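Local coordinates for protein fructuronate-tagaturonate epimerase UxaE from Cohnella laeviribosi in complex with 1 glycerol (Cohnella laeviribosi, PDB 6IL9) that catalyses the epimerisation that interconverts D-fructuronate and D-tagaturonate, on a TIM-barrel scaffold that holds a zinc ion, at residues 208-211 against 212-216; 232-235 against 236-240. All blocks are in the same frame, centred on the assembly; numbering follows the deposited sequence.

Contact 1 (208-211 against 212-216); sequences ESVR and SHYEA
Four successive i to i+4 backbone hydrogen bonds join 208-211 to 212-216 in the first turns of helix 208-218, running from Ser212 N to Glu208 O (2.7 Å) through to Glu215 N to Arg211 O (3.0 Å). On the side facing the protein, Val210 and Tyr214 lie alongside each other and point the same way, with Val210 CG1 4.0 Å from Tyr214 CD2. The CG1 branch of Val210 stands opposite its backbone N (chi1 171°), which carries it along the helix to the phenol ring. His213, just before the tyrosine, adds to this patch: its CD2 lies over the rim of one Tyr214 face, while His213 NE2 bonds to Glu290. Tyr214 also packs on helices 234-259 and 281-293. A polar pair occupies another side of the helix. A bend in the Arg211 chain (chi3 -91°) brings one guanidinium face against Glu208 CA, and NE bonds back to Leu206 O. Arg211 NH1 is 5.2 Å from Glu215 OE1, so the opposite charges meet through a water that donates to Glu215 OE1 (2.9 Å) and accepts from Arg211 NH1 (3.1 Å). Glu215 OE1 bonds to Tyr203 as well. The Arg211-Glu215 attraction is therefore solvent-mediated and probably modest, and the firmer grip on each side chain comes from its partner before the helix, Leu206 or Tyr203.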
ATOM      1  N   GLU A 208     -25.289 -31.370   6.175  1.00 25.53           N
ATOM      2  CA  GLU A 208     -26.518 -31.072   5.452  1.00 28.53           C
ATOM      3  C   GLU A 208     -27.017 -29.660   5.747  1.00 30.40           C
ATOM      4  O   GLU A 208     -27.578 -29.000   4.865  1.00 28.89           O
ATOM      5  CB  GLU A 208     -27.607 -32.089   5.789  1.00 32.48           C
ATOM      6  CG  GLU A 208     -29.018 -31.626   5.410  1.00 39.08           C
ATOM      7  CD  GLU A 208     -30.016 -32.765   5.325  1.00 49.83           C
ATOM      8  OE1 GLU A 208     -29.604 -33.924   5.558  1.00 50.32           O
ATOM      9  OE2 GLU A 208     -31.206 -32.501   5.024  1.00 49.88           O
ATOM     10  N   SER A 209     -26.834 -29.182   6.982  1.00 26.40           N
ATOM     11  CA  SER A 209     -27.256 -27.823   7.318  1.00 28.73           C
ATOM     12  C   SER A 209     -26.562 -26.793   6.432  1.00 25.12           C
ATOM     13  O   SER A 209     -27.158 -25.770   6.075  1.00 29.38           O
ATOM     14  CB  SER A 209     -26.959 -27.538   8.790  1.00 25.81           C
ATOM     15  OG  SER A 209     -25.560 -27.469   8.995  1.00 29.03           O
ATOM     16  N   VAL A 210     -25.292 -27.037   6.101  1.00 23.13           N
ATOM     17  CA  VAL A 210     -24.539 -26.161   5.206  1.00 25.19           C
ATOM     18  C   VAL A 210     -25.090 -26.258   3.793  1.00 29.76           C
ATOM     19  O   VAL A 210     -25.373 -25.246   3.139  1.00 26.08           O
ATOM     20  CB  VAL A 210     -23.046 -26.535   5.237  1.00 25.33           C
ATOM     21  CG1 VAL A 210     -22.271 -25.792   4.158  1.00 23.73           C
ATOM     22  CG2 VAL A 210     -22.450 -26.304   6.623  1.00 24.70           C
ATOM     23  N   ARG A 211     -25.242 -27.486   3.297  1.00 25.70           N
ATOM     24  CA  ARG A 211     -25.721 -27.671   1.934  1.00 30.52           C
ATOM     25  C   ARG A 211     -27.135 -27.139   1.775  1.00 28.77           C
ATOM     26  O   ARG A 211     -27.476 -26.579   0.727  1.00 32.27           O
ATOM     27  CB  ARG A 211     -25.627 -29.150   1.551  1.00 30.15           C
ATOM     28  CG  ARG A 211     -24.192 -29.636   1.465  1.00 29.93           C
ATOM     29  CD  ARG A 211     -24.107 -31.038   0.892  1.00 36.92           C
ATOM     30  NE  ARG A 211     -24.149 -32.060   1.935  1.00 32.80           N
ATOM     31  CZ  ARG A 211     -25.233 -32.763   2.247  1.00 38.62           C
ATOM     32  NH1 ARG A 211     -26.373 -32.548   1.604  1.00 39.92           N
ATOM     33  NH2 ARG A 211     -25.177 -33.680   3.206  1.00 36.05           N
ATOM     34  N   SER A 212     -27.958 -27.252   2.818  1.00 28.35           N
ATOM     35  CA  SER A 212     -29.303 -26.695   2.751  1.00 30.45           C
ATOM     36  C   SER A 212     -29.271 -25.170   2.720  1.00 33.84           C
ATOM     37  O   SER A 212     -30.021 -24.543   1.960  1.00 33.18           O
ATOM     38  CB  SER A 212     -30.133 -27.198   3.931  1.00 35.02           C
ATOM     39  OG  SER A 212     -31.170 -26.293   4.257  1.00 40.92           O
ATOM     40  N   HIS A 213     -28.406 -24.556   3.533  1.00 26.38           N
ATOM     41  CA  HIS A 213     -28.316 -23.097   3.557  1.00 28.33           C
ATOM     42  C   HIS A 213     -27.960 -22.550   2.181  1.00 27.16           C
ATOM     43  O   HIS A 213     -28.597 -21.610   1.690  1.00 31.79           O
ATOM     44  CB  HIS A 213     -27.287 -22.645   4.596  1.00 29.24           C
ATOM     45  CG  HIS A 213     -26.858 -21.212   4.445  1.00 27.24           C
ATOM     46  ND1 HIS A 213     -27.611 -20.155   4.913  1.00 31.19           N
ATOM     47  CD2 HIS A 213     -25.750 -20.665   3.885  1.00 27.00           C
ATOM     48  CE1 HIS A 213     -26.988 -19.020   4.646  1.00 33.98           C
ATOM     49  NE2 HIS A 213     -25.860 -19.300   4.019  1.00 28.41           N
ATOM     50  N   TYR A 214     -26.943 -23.126   1.541  1.00 27.05           N
ATOM     51  CA  TYR A 214     -26.512 -22.599   0.252  1.00 24.55           C
ATOM     52  C   TYR A 214     -27.523 -22.915  -0.838  1.00 32.54           C
ATOM     53  O   TYR A 214     -27.816 -22.063  -1.683  1.00 31.66           O
ATOM     54  CB  TYR A 214     -25.130 -23.140  -0.109  1.00 26.43           C
ATOM     55  CG  TYR A 214     -24.037 -22.342   0.554  1.00 26.51           C
ATOM     56  CD1 TYR A 214     -23.642 -21.120   0.034  1.00 26.92           C
ATOM     57  CD2 TYR A 214     -23.429 -22.786   1.720  1.00 24.58           C
ATOM     58  CE1 TYR A 214     -22.660 -20.373   0.636  1.00 26.38           C
ATOM     59  CE2 TYR A 214     -22.439 -22.034   2.338  1.00 25.77           C
ATOM     60  CZ  TYR A 214     -22.060 -20.828   1.785  1.00 28.12           C
ATOM     61  OH  TYR A 214     -21.071 -20.057   2.368  1.00 28.79           O
ATOM     62  N   GLU A 215     -28.087 -24.124  -0.828  1.00 29.33           N
ATOM     63  CA  GLU A 215     -29.015 -24.480  -1.894  1.00 30.43           C
ATOM     64  C   GLU A 215     -30.303 -23.672  -1.799  1.00 29.27           C
ATOM     65  O   GLU A 215     -30.815 -23.193  -2.820  1.00 33.24           O
ATOM     66  CB  GLU A 215     -29.278 -25.986  -1.868  1.00 28.28           C
ATOM     67  CG  GLU A 215     -28.076 -26.767  -2.357  1.00 28.07           C
ATOM     68  CD  GLU A 215     -28.116 -28.219  -1.965  1.00 34.02           C
ATOM     69  OE1 GLU A 215     -27.040 -28.855  -1.923  1.00 31.86           O
ATOM     70  OE2 GLU A 215     -29.225 -28.721  -1.704  1.00 36.61           O
ATOM     71  N   ALA A 216     -30.821 -23.467  -0.582  1.00 31.06           N
ATOM     72  CA  ALA A 216     -32.050 -22.694  -0.423  1.00 29.16           C
ATOM     73  C   ALA A 216     -31.871 -21.240  -0.843  1.00 34.53           C
ATOM     74  O   ALA A 216     -32.843 -20.577  -1.226  1.00 34.00           O
ATOM     75  CB  ALA A 216     -32.534 -22.758   1.022  1.00 30.96           C
TER
HETATM   76  O   HOH W   1     -27.111 -31.699  -1.300  1.00 40.97           O

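Contact 2 (232-235 against 236-240)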
ATOM      1  N   PHE A 232     -26.991 -19.314 -10.547  1.00 32.73           N
ATOM      2  CA  PHE A 232     -26.272 -20.423  -9.926  1.00 32.51           C
ATOM      3  C   PHE A 232     -26.992 -21.720 -10.260  1.00 34.17           C
ATOM      4  O   PHE A 232     -28.145 -21.910  -9.865  1.00 32.34           O
ATOM      5  CB  PHE A 232     -26.175 -20.246  -8.413  1.00 32.89           C
ATOM      6  CG  PHE A 232     -25.376 -19.051  -8.002  1.00 28.16           C
ATOM      7  CD1 PHE A 232     -25.985 -17.815  -7.868  1.00 31.32           C
ATOM      8  CD2 PHE A 232     -24.016 -19.162  -7.754  1.00 31.43           C
ATOM      9  CE1 PHE A 232     -25.256 -16.710  -7.494  1.00 26.99           C
ATOM     10  CE2 PHE A 232     -23.269 -18.052  -7.375  1.00 28.47           C
ATOM     11  CZ  PHE A 232     -23.896 -16.828  -7.243  1.00 28.45           C
ATOM     12  N   ASP A 233     -26.319 -22.595 -10.996  1.00 32.93           N
ATOM     13  CA  ASP A 233     -26.754 -23.975 -11.090  1.00 39.70           C
ATOM     14  C   ASP A 233     -25.974 -24.795 -10.064  1.00 40.60           C
ATOM     15  O   ASP A 233     -25.093 -24.282  -9.370  1.00 36.03           O
ATOM     16  CB  ASP A 233     -26.592 -24.504 -12.516  1.00 37.16           C
ATOM     17  CG  ASP A 233     -25.156 -24.518 -12.978  1.00 39.13           C
ATOM     18  OD1 ASP A 233     -24.266 -24.088 -12.221  1.00 43.89           O
ATOM     19  OD2 ASP A 233     -24.907 -24.961 -14.118  1.00 45.46           O
ATOM     20  N   ALA A 234     -26.291 -26.089  -9.962  1.00 38.43           N
ATOM     21  CA  ALA A 234     -25.675 -26.905  -8.922  1.00 32.49           C
ATOM     22  C   ALA A 234     -24.163 -26.959  -9.076  1.00 36.58           C
ATOM     23  O   ALA A 234     -23.428 -26.822  -8.090  1.00 35.18           O
ATOM     24  CB  ALA A 234     -26.273 -28.312  -8.935  1.00 35.44           C
ATOM     25  N   ALA A 235     -23.676 -27.138 -10.308  1.00 33.68           N
ATOM     26  CA  ALA A 235     -22.243 -27.303 -10.520  1.00 35.35           C
ATOM     27  C   ALA A 235     -21.463 -26.057 -10.111  1.00 34.98           C
ATOM     28  O   ALA A 235     -20.407 -26.161  -9.476  1.00 34.79           O
ATOM     29  CB  ALA A 235     -21.965 -27.654 -11.980  1.00 40.90           C
ATOM     30  N   THR A 236     -21.952 -24.870 -10.479  1.00 37.87           N
ATOM     31  CA  THR A 236     -21.248 -23.648 -10.094  1.00 35.47           C
ATOM     32  C   THR A 236     -21.362 -23.395  -8.592  1.00 32.46           C
ATOM     33  O   THR A 236     -20.372 -23.034  -7.943  1.00 34.01           O
ATOM     34  CB  THR A 236     -21.781 -22.456 -10.892  1.00 35.97           C
ATOM     35  OG1 THR A 236     -23.196 -22.348 -10.706  1.00 41.11           O
ATOM     36  CG2 THR A 236     -21.486 -22.639 -12.370  1.00 34.31           C
ATOM     37  N   LEU A 237     -22.553 -23.604  -8.023  1.00 31.63           N
ATOM     38  CA  LEU A 237     -22.750 -23.410  -6.586  1.00 30.04           C
ATOM     39  C   LEU A 237     -21.836 -24.318  -5.770  1.00 31.00           C
ATOM     40  O   LEU A 237     -21.168 -23.862  -4.833  1.00 29.82           O
ATOM     41  CB  LEU A 237     -24.215 -23.650  -6.217  1.00 30.74           C
ATOM     42  CG  LEU A 237     -24.594 -23.457  -4.741  1.00 29.23           C
ATOM     43  CD1 LEU A 237     -24.186 -22.075  -4.261  1.00 26.70           C
ATOM     44  CD2 LEU A 237     -26.074 -23.687  -4.474  1.00 26.19           C
ATOM     45  N   MET A 238     -21.781 -25.610  -6.115  1.00 30.82           N
ATOM     46  CA  MET A 238     -20.953 -26.544  -5.353  1.00 28.43           C
ATOM     47  C   MET A 238     -19.484 -26.159  -5.403  1.00 29.74           C
ATOM     48  O   MET A 238     -18.781 -26.216  -4.384  1.00 24.98           O
ATOM     49  CB  MET A 238     -21.127 -27.967  -5.887  1.00 30.32           C
ATOM     50  CG  MET A 238     -22.466 -28.543  -5.609  1.00 27.87           C
ATOM     51  SD  MET A 238     -22.593 -30.338  -5.905  1.00 27.34           S
ATOM     52  CE  MET A 238     -24.340 -30.386  -5.675  1.00 18.25           C
ATOM     53  N   ARG A 239     -18.985 -25.804  -6.586  1.00 24.06           N
ATOM     54  CA  ARG A 239     -17.593 -25.398  -6.660  1.00 29.83           C
ATOM     55  C   ARG A 239     -17.358 -24.139  -5.831  1.00 25.81           C
ATOM     56  O   ARG A 239     -16.385 -24.063  -5.075  1.00 25.92           O
ATOM     57  CB  ARG A 239     -17.182 -25.191  -8.115  1.00 29.85           C
ATOM     58  CG  ARG A 239     -15.689 -25.110  -8.298  1.00 31.40           C
ATOM     59  CD  ARG A 239     -15.323 -24.818  -9.748  1.00 34.76           C
ATOM     60  NE  ARG A 239     -15.679 -25.917 -10.645  1.00 39.79           N
ATOM     61  CZ  ARG A 239     -14.922 -26.991 -10.852  1.00 38.16           C
ATOM     62  NH1 ARG A 239     -13.766 -27.125 -10.215  1.00 38.16           N
ATOM     63  NH2 ARG A 239     -15.325 -27.932 -11.696  1.00 39.66           N
ATOM     64  N   ASP A 240     -18.250 -23.150  -5.946  1.00 31.01           N
ATOM     65  CA  ASP A 240     -18.098 -21.911  -5.184  1.00 26.54           C
ATOM     66  C   ASP A 240     -18.047 -22.175  -3.681  1.00 28.27           C
ATOM     67  O   ASP A 240     -17.220 -21.594  -2.971  1.00 25.16           O
ATOM     68  CB  ASP A 240     -19.239 -20.945  -5.498  1.00 28.02           C
ATOM     69  CG  ASP A 240     -19.015 -20.163  -6.776  1.00 29.96           C
ATOM     70  OD1 ASP A 240     -17.866 -20.128  -7.266  1.00 32.13           O
ATOM     71  OD2 ASP A 240     -19.997 -19.579  -7.277  1.00 30.06           O
TER
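An Asp N-cap opens helix 234-259, directly after the hairpin strand 228-232: Asp233 accepts from Thr236 with its side chain, and its own carbonyl starts the helical bonding. Both donors of Thr236 converge on one carboxylate oxygen. Thr236 N reaches Asp233 OD1 at 3.0 Å from the syn side, 33° out of the carboxylate plane, and the hydroxyl Thr236 OG1 gives a much shorter bond of 2.5 Å to Asp233 OD1, nearly in line with its C-O bond. Asp233 CG lies between its backbone N and carbonyl carbon (chi1 63°), which turns the carboxylate back over the first turn. The regular helix bonds follow, Leu237 N to Asp233 O at 3.0 Å and Met238 N to Ala234 O at 2.8 Å. Deeper in, Asp240 crosses Phe232 at about a right angle, its OD2 lying in the ring plane 3.6 Å from Phe232 CE2, so the carboxylate meets the electropositive C-H edge. Ser283 holds the other oxygen, Asp240 OD1, and Tyr218 packs edge-to-face with Phe232. An alanine in place of Asp233 would probably leave the N-H of Thr236 without its cap and the threonine hydroxyl without its acceptor, allowing the first turn to fray. With its negative charge beside the positive end of the helix dipole, Asp233 is likely to be stabilised as a carboxylate and to steady the helix start in return.

How the contacts relate
Contacts 1 and 2 lie in series between barrel strands 178-182 and 267-271, on two helices joined through the hairpin 221-232, their centres about 12 Å apart. They meet where Leu237 CD2 packs 3.7 Å from Tyr214 O, and both helices also pack on Leu286 of helix 281-293 and reach Tyr203 of helix 196-204. The segment pair 208-216 is largely a surface contact, with Tyr214 as its buried residue, and the side chains of Arg211 and Glu215 are bridged by a water. Contact 2 is more enclosed, with Phe232, Leu237 and Asp240 buried, and its side-chain hydrogen bonds, from Thr236 to Asp233, are direct. Contact 1 pairs side chains by regular i to i+4 helical spacing; contact 2 marks where a helix begins, through the Asp233 cap.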